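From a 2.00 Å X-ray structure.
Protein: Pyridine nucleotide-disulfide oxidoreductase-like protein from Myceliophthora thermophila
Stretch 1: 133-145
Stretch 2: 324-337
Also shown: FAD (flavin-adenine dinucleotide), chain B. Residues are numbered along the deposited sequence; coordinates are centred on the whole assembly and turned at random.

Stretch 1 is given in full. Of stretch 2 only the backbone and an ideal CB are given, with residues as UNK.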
# COMPACT_ATOMS: atom_id res chain seq x y z
N ASP A 133 4.53 -10.28 1.88
CA ASP A 133 3.73 -10.98 2.91
C ASP A 133 2.63 -11.81 2.32
O ASP A 133 2.08 -12.67 3.02
CB ASP A 133 3.25 -10.00 4.03
CG ASP A 133 2.31 -8.83 3.49
OD1 ASP A 133 1.91 -8.92 2.27
OD2 ASP A 133 1.95 -7.86 4.27
N VAL A 134 2.36 -11.67 1.01
CA VAL A 134 1.44 -12.51 0.31
C VAL A 134 2.29 -13.54 -0.46
O VAL A 134 3.37 -13.19 -1.00
CB VAL A 134 0.60 -11.69 -0.65
CG1 VAL A 134 -0.20 -12.52 -1.61
CG2 VAL A 134 -0.30 -10.83 0.18
N GLU A 135 1.81 -14.78 -0.55
CA GLU A 135 2.45 -15.78 -1.43
C GLU A 135 2.93 -15.20 -2.77
O GLU A 135 2.14 -14.63 -3.53
CB GLU A 135 1.46 -16.91 -1.73
CG GLU A 135 2.02 -18.14 -2.47
CD GLU A 135 0.97 -19.01 -3.02
OE1 GLU A 135 0.26 -18.50 -3.96
OE2 GLU A 135 0.86 -20.22 -2.55
N SER A 136 4.19 -15.47 -3.10
CA SER A 136 4.82 -15.09 -4.35
C SER A 136 4.02 -15.46 -5.59
O SER A 136 3.89 -14.62 -6.55
CB SER A 136 6.24 -15.68 -4.39
OG SER A 136 6.16 -17.03 -4.68
N TYR A 137 3.46 -16.68 -5.61
CA TYR A 137 2.71 -17.19 -6.78
C TYR A 137 1.41 -16.39 -7.01
O TYR A 137 0.89 -16.34 -8.11
CB TYR A 137 2.43 -18.75 -6.75
CG TYR A 137 3.57 -19.59 -6.08
CD1 TYR A 137 4.88 -19.53 -6.56
CD2 TYR A 137 3.33 -20.33 -4.95
CE1 TYR A 137 5.93 -20.18 -5.92
CE2 TYR A 137 4.33 -20.99 -4.29
CZ TYR A 137 5.63 -20.96 -4.79
OH TYR A 137 6.64 -21.62 -4.15
N SER A 138 0.90 -15.80 -5.95
CA SER A 138 -0.31 -14.99 -5.98
C SER A 138 -0.04 -13.52 -6.19
O SER A 138 -0.86 -12.82 -6.78
CB SER A 138 -1.10 -15.26 -4.68
OG SER A 138 -1.65 -16.62 -4.78
N TYR A 139 1.14 -13.07 -5.75
CA TYR A 139 1.49 -11.66 -5.70
C TYR A 139 2.26 -11.16 -6.91
O TYR A 139 1.91 -10.13 -7.48
CB TYR A 139 2.27 -11.34 -4.43
CG TYR A 139 2.66 -9.89 -4.39
CD1 TYR A 139 1.71 -8.92 -4.12
CD2 TYR A 139 3.97 -9.51 -4.56
CE1 TYR A 139 2.07 -7.56 -4.09
CE2 TYR A 139 4.36 -8.20 -4.55
CZ TYR A 139 3.41 -7.21 -4.34
OH TYR A 139 3.82 -5.89 -4.33
N MET A 140 3.32 -11.87 -7.31
CA MET A 140 4.15 -11.40 -8.43
C MET A 140 3.30 -11.34 -9.72
O MET A 140 2.65 -12.28 -10.08
CB MET A 140 5.38 -12.24 -8.58
CG MET A 140 6.17 -12.33 -7.25
SD MET A 140 7.68 -13.31 -7.37
CE MET A 140 8.73 -12.29 -8.42
N PRO A 141 3.23 -10.21 -10.36
CA PRO A 141 2.46 -10.12 -11.58
C PRO A 141 3.00 -10.85 -12.77
O PRO A 141 4.21 -10.99 -12.92
CB PRO A 141 2.50 -8.65 -11.97
CG PRO A 141 3.34 -7.96 -10.97
CD PRO A 141 3.73 -8.92 -9.88
N LEU A 142 2.09 -11.26 -13.64
CA LEU A 142 2.45 -11.73 -14.98
C LEU A 142 3.37 -12.93 -14.95
O LEU A 142 4.24 -13.09 -15.81
CB LEU A 142 3.05 -10.59 -15.81
CG LEU A 142 2.14 -9.35 -16.05
CD1 LEU A 142 3.00 -8.13 -16.45
CD2 LEU A 142 1.07 -9.68 -17.06
N LEU A 143 3.14 -13.81 -13.98
CA LEU A 143 3.94 -15.03 -13.87
C LEU A 143 3.77 -15.91 -15.10
O LEU A 143 4.74 -16.33 -15.72
CB LEU A 143 3.61 -15.80 -12.55
CG LEU A 143 4.26 -15.12 -11.34
CD1 LEU A 143 4.08 -15.93 -10.06
CD2 LEU A 143 5.72 -14.73 -11.48
N GLU A 144 2.53 -16.14 -15.49
CA GLU A 144 2.32 -17.00 -16.62
C GLU A 144 2.92 -16.38 -17.89
O GLU A 144 3.46 -17.10 -18.70
CB GLU A 144 0.87 -17.27 -16.85
CG GLU A 144 0.65 -18.25 -18.01
CD GLU A 144 -0.80 -18.67 -18.16
OE1 GLU A 144 -1.70 -18.22 -17.39
OE2 GLU A 144 -1.06 -19.43 -19.10
N GLU A 145 2.86 -15.05 -18.03
CA GLU A 145 3.28 -14.37 -19.26
C GLU A 145 4.78 -14.20 -19.35
O GLU A 145 5.34 -14.11 -20.45
CB GLU A 145 2.62 -13.02 -19.40
CG GLU A 145 1.13 -13.10 -19.51
CD GLU A 145 0.35 -13.18 -18.18
OE1 GLU A 145 0.77 -13.54 -17.03
OE2 GLU A 145 -0.82 -12.92 -18.33
N UNK A 324 -1.34 -24.50 -12.96
CA UNK A 324 -2.12 -25.67 -13.25
C UNK A 324 -2.71 -25.60 -14.63
O UNK A 324 -3.08 -26.62 -15.14
CB UNK A 324 -3.23 -25.85 -12.21
N UNK A 325 -2.84 -24.42 -15.19
CA UNK A 325 -3.50 -24.29 -16.50
C UNK A 325 -3.49 -22.84 -16.98
O UNK A 325 -3.05 -22.01 -16.22
CB UNK A 325 -4.94 -24.80 -16.43
N UNK A 326 -4.01 -22.55 -18.19
CA UNK A 326 -3.94 -21.18 -18.72
C UNK A 326 -4.77 -20.32 -17.84
O UNK A 326 -5.86 -20.68 -17.58
CB UNK A 326 -4.41 -21.09 -20.17
N UNK A 327 -4.27 -19.21 -17.38
CA UNK A 327 -5.10 -18.30 -16.54
C UNK A 327 -5.02 -18.73 -15.09
O UNK A 327 -5.84 -18.34 -14.28
CB UNK A 327 -6.56 -18.29 -17.00
N UNK A 328 -4.01 -19.51 -14.73
CA UNK A 328 -3.97 -20.04 -13.38
C UNK A 328 -3.83 -18.98 -12.29
O UNK A 328 -4.37 -19.14 -11.21
CB UNK A 328 -2.81 -21.03 -13.27
N UNK A 329 -3.10 -17.92 -12.56
CA UNK A 329 -2.81 -16.98 -11.50
C UNK A 329 -4.04 -16.18 -11.03
O UNK A 329 -4.25 -15.99 -9.80
CB UNK A 329 -1.72 -16.02 -11.97
N UNK A 330 -4.89 -15.76 -11.97
CA UNK A 330 -6.10 -15.10 -11.56
C UNK A 330 -7.02 -16.04 -10.72
O UNK A 330 -7.60 -15.67 -9.73
CB UNK A 330 -6.84 -14.59 -12.80
N UNK A 331 -7.08 -17.29 -11.07
CA UNK A 331 -7.86 -18.23 -10.32
C UNK A 331 -7.27 -18.39 -8.90
O UNK A 331 -7.96 -18.36 -7.91
CB UNK A 331 -7.91 -19.57 -11.05
N UNK A 332 -5.95 -18.46 -8.79
CA UNK A 332 -5.33 -18.59 -7.51
C UNK A 332 -5.55 -17.38 -6.58
O UNK A 332 -5.72 -17.53 -5.37
CB UNK A 332 -3.83 -18.83 -7.71
N UNK A 333 -5.53 -16.19 -7.15
CA UNK A 333 -5.71 -14.97 -6.43
C UNK A 333 -7.13 -14.93 -5.89
O UNK A 333 -7.39 -14.50 -4.76
CB UNK A 333 -5.41 -13.76 -7.32
N UNK A 334 -8.05 -15.41 -6.71
CA UNK A 334 -9.46 -15.52 -6.30
C UNK A 334 -9.65 -16.51 -5.14
O UNK A 334 -10.29 -16.23 -4.16
CB UNK A 334 -10.32 -15.95 -7.49
N UNK A 335 -9.01 -17.65 -5.26
CA UNK A 335 -9.02 -18.65 -4.22
C UNK A 335 -8.51 -18.11 -2.87
O UNK A 335 -9.19 -18.21 -1.88
CB UNK A 335 -8.17 -19.85 -4.66
N UNK A 336 -7.35 -17.45 -2.87
CA UNK A 336 -6.83 -16.82 -1.69
C UNK A 336 -7.83 -15.78 -1.11
O UNK A 336 -8.14 -15.77 0.06
CB UNK A 336 -5.49 -16.16 -2.02
N UNK A 337 -8.29 -14.89 -1.96
CA UNK A 337 -9.12 -13.84 -1.46
C UNK A 337 -10.48 -14.37 -0.95
O UNK A 337 -11.12 -13.64 -0.18
CB UNK A 337 -9.33 -12.79 -2.56
PA FAD B . 4.21 1.66 -5.81
O1A FAD B . 4.13 2.46 -4.55
O2A FAD B . 4.91 0.31 -5.83
O5B FAD B . 4.90 2.57 -6.93
C5B FAD B . 4.47 3.87 -7.13
C4B FAD B . 5.68 4.72 -7.48
O4B FAD B . 5.17 6.01 -7.89
C3B FAD B . 6.66 4.99 -6.34
O3B FAD B . 7.98 4.83 -6.80
C2B FAD B . 6.41 6.42 -5.96
O2B FAD B . 7.54 7.06 -5.44
C1B FAD B . 5.97 7.00 -7.29
N9A FAD B . 5.24 8.23 -7.16
C8A FAD B . 4.14 8.45 -6.37
N7A FAD B . 3.79 9.73 -6.50
C5A FAD B . 4.64 10.36 -7.33
C6A FAD B . 4.74 11.73 -7.87
N6A FAD B . 3.95 12.74 -7.56
N1A FAD B . 5.70 11.88 -8.74
C2A FAD B . 6.57 10.90 -9.09
N3A FAD B . 6.58 9.66 -8.67
C4A FAD B . 5.61 9.36 -7.75
N1 FAD B . 1.22 -5.41 -0.85
C2 FAD B . 0.80 -6.70 -1.06
O2 FAD B . -0.25 -6.93 -1.64
N3 FAD B . 1.55 -7.73 -0.65
C4 FAD B . 2.71 -7.51 -0.02
O4 FAD B . 3.35 -8.50 0.33
C4X FAD B . 3.25 -6.17 0.27
N5 FAD B . 4.42 -5.90 0.93
C5X FAD B . 4.78 -4.61 1.11
C6 FAD B . 6.03 -4.28 1.84
C7 FAD B . 6.33 -2.85 1.99
C7M FAD B . 7.58 -2.39 2.70
C8 FAD B . 5.42 -1.77 1.47
C8M FAD B . 5.73 -0.28 1.62
C9 FAD B . 4.26 -2.12 0.81
C9A FAD B . 3.91 -3.48 0.62
N10 FAD B . 2.70 -3.77 -0.04
C10 FAD B . 2.37 -5.11 -0.24
C1' FAD B . 1.84 -2.72 -0.62
C2' FAD B . 2.52 -2.30 -1.99
O2' FAD B . 2.68 -0.88 -2.01
C3' FAD B . 1.78 -2.81 -3.27
O3' FAD B . 1.72 -4.24 -3.24
C4' FAD B . 2.45 -2.53 -4.64
O4' FAD B . 3.93 -2.70 -4.67
C5' FAD B . 2.05 -1.12 -5.13
O5' FAD B . 2.35 -1.06 -6.56
P FAD B . 2.06 0.40 -7.20
O1P FAD B . 2.88 0.40 -8.54
O2P FAD B . 0.53 0.59 -7.14
O3P FAD B . 2.64 1.49 -6.12

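Positions 324 and 325 give little to read: neither ideal CB has any atom of stretch 1 within 5.5 Å, so stretch 1 sets no demand there and many side chains would suit. They are R324 and K325, and both turn to 331 within their own stretch.

At 326 CA-to-CB runs sideways, and the ideal CB lies 3.9 Å from E144 OE2. A basic or small polar residue would sit well near that carboxylate. The residue is K326, but its end leads away, so it offers E144 no ammonium group.

Position 327 is decided by its backbone. With phi/psi of 86/20, a CB would be jammed against the carbonyl O of 326, which calls for glycine, and G327 it is. It occupies the N-cap position of the helix and closes with 328 a type II turn begun at 325. With no side chain, it contributes through its backbone: G327 N donates to E144 OE1 at 2.8 Å. A water extends the link, donating to E144 OE1 and accepting from the backbone N of 329.

From 328 CA-to-CB points sideways, with the ideal CB 5.1 Å from E144 OE1. Small residues would leave the space toward L143 and Y137 unfilled; a long aliphatic or a large aromatic could reach it. W328 does so with chi1 in p, packing CZ2 3.8 Å from L143 CB and CZ3 4.2 Å from Y137 CB.

Position 329 points toward stretch 1, where backbone groups wait: the carbonyls of Y137 and M140 and the amide of L143. A side chain carrying both donor and acceptor is wanted, long enough to span from an ideal CB 4.7 Å from Y137 O. Glutamine fits that description best, and Q329 is extended, chi1 and chi2 both t. Its NE2 donates to Y137 O at 2.9 Å and to M140 O at 2.6 Å, while OE1 accepts from L143 N at 3.2 Å. One side-chain amide thus links the 136-139 helix, the turn after it and the start of the next helix. A water donating to OE1 also accepts from E144 N.

Positions 330 and 331 find no stretch 1 atom within 5.5 Å of their ideal CBs, so many residues would suit: R330 and E331, the latter salt-bridged to K325.

At 332 CA-to-CB points toward stretch 1, and the ideal CB is 4.3 Å from S138 OG, with the E135 carboxylate beyond. Lysine could answer the charge; arginine could answer both oxygens. R332 reaches out with chi1 to chi3 all t: NE donates to E135 OE1 at 2.8 Å and NH1 to OE2 at 2.7 Å, a two-pronged salt bridge. S138 OG also donates to E135 OE1, helping to hold the acid.

Position 333 lies where the backbones come closest, and its CB goes sideways, the ideal CB 4.7 Å from S138 O; a slender apolar chain or one carrying a donor would suit. M333 sets CG 3.3 Å from S138 O.

Positions 334, 335 and 337 are out of reach and permissive: L334, N335, D337. Position 336 points toward stretch 1, near V134 and S138, inviting an aliphatic; L336 places CD2 4.1 Å from V134 CG1.

Stretch 2 324-337: RKKGWQRERMLNLD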
# COMPACT_ATOMS: atom_id res chain seq x y z
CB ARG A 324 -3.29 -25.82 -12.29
CG ARG A 324 -2.87 -25.85 -10.85
CD ARG A 324 -3.65 -24.84 -10.00
NE ARG A 324 -4.89 -25.42 -9.58
CZ ARG A 324 -5.11 -26.07 -8.44
NH1 ARG A 324 -4.23 -26.20 -7.49
NH2 ARG A 324 -6.29 -26.60 -8.25
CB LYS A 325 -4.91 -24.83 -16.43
CG LYS A 325 -6.01 -23.82 -16.21
CD LYS A 325 -5.98 -23.23 -14.85
CE LYS A 325 -7.33 -22.59 -14.59
NZ LYS A 325 -8.43 -23.59 -14.47
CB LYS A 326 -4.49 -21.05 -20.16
CG LYS A 326 -3.69 -21.87 -21.15
CD LYS A 326 -4.34 -21.87 -22.54
CE LYS A 326 -5.58 -22.80 -22.64
NZ LYS A 326 -5.21 -24.15 -23.16
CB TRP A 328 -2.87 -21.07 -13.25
CG TRP A 328 -1.47 -20.53 -13.44
CD1 TRP A 328 -0.72 -20.57 -14.58
CD2 TRP A 328 -0.64 -19.96 -12.41
NE1 TRP A 328 0.51 -20.02 -14.34
CE2 TRP A 328 0.59 -19.64 -13.02
CE3 TRP A 328 -0.83 -19.68 -11.06
CZ2 TRP A 328 1.61 -19.00 -12.35
CZ3 TRP A 328 0.26 -19.05 -10.34
CH2 TRP A 328 1.44 -18.72 -11.01
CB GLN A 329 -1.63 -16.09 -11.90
CG GLN A 329 -1.16 -15.18 -10.79
CD GLN A 329 0.15 -14.48 -11.10
OE1 GLN A 329 0.43 -14.09 -12.26
NE2 GLN A 329 0.96 -14.29 -10.09
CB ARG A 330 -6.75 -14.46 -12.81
CG ARG A 330 -8.13 -13.98 -12.64
CD ARG A 330 -8.21 -12.59 -12.05
NE ARG A 330 -7.79 -11.46 -12.89
CZ ARG A 330 -8.55 -10.78 -13.75
NH1 ARG A 330 -9.78 -11.19 -14.05
NH2 ARG A 330 -8.07 -9.68 -14.34
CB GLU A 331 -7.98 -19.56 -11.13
CG GLU A 331 -8.27 -20.74 -10.26
CD GLU A 331 -8.32 -22.02 -11.02
OE1 GLU A 331 -7.34 -22.81 -10.94
OE2 GLU A 331 -9.33 -22.17 -11.72
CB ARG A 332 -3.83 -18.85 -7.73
CG ARG A 332 -3.12 -19.38 -6.51
CD ARG A 332 -1.69 -19.71 -6.91
NE ARG A 332 -1.01 -20.28 -5.76
CZ ARG A 332 -1.05 -21.55 -5.38
NH1 ARG A 332 -0.39 -21.86 -4.31
NH2 ARG A 332 -1.72 -22.49 -6.02
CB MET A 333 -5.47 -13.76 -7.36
CG MET A 333 -4.02 -13.45 -7.63
SD MET A 333 -3.64 -11.97 -8.64
CE MET A 333 -4.75 -12.12 -9.93
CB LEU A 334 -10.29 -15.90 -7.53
CG LEU A 334 -10.58 -14.75 -8.50
CD1 LEU A 334 -10.98 -15.34 -9.85
CD2 LEU A 334 -11.75 -13.95 -7.96
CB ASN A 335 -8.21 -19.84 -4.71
CG ASN A 335 -8.25 -20.99 -3.76
OD1 ASN A 335 -7.42 -21.14 -2.85
ND2 ASN A 335 -9.27 -21.79 -3.93
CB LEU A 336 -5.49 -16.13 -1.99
CG LEU A 336 -4.90 -15.32 -0.86
CD1 LEU A 336 -4.62 -16.21 0.37
CD2 LEU A 336 -3.59 -14.76 -1.37
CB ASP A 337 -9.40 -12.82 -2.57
CG ASP A 337 -9.71 -11.44 -2.01
OD1 ASP A 337 -8.86 -10.93 -1.18
OD2 ASP A 337 -10.77 -10.86 -2.45
O HOH W 1 0.02 -14.98 -14.82
O HOH W 2 -1.94 -16.87 -15.10
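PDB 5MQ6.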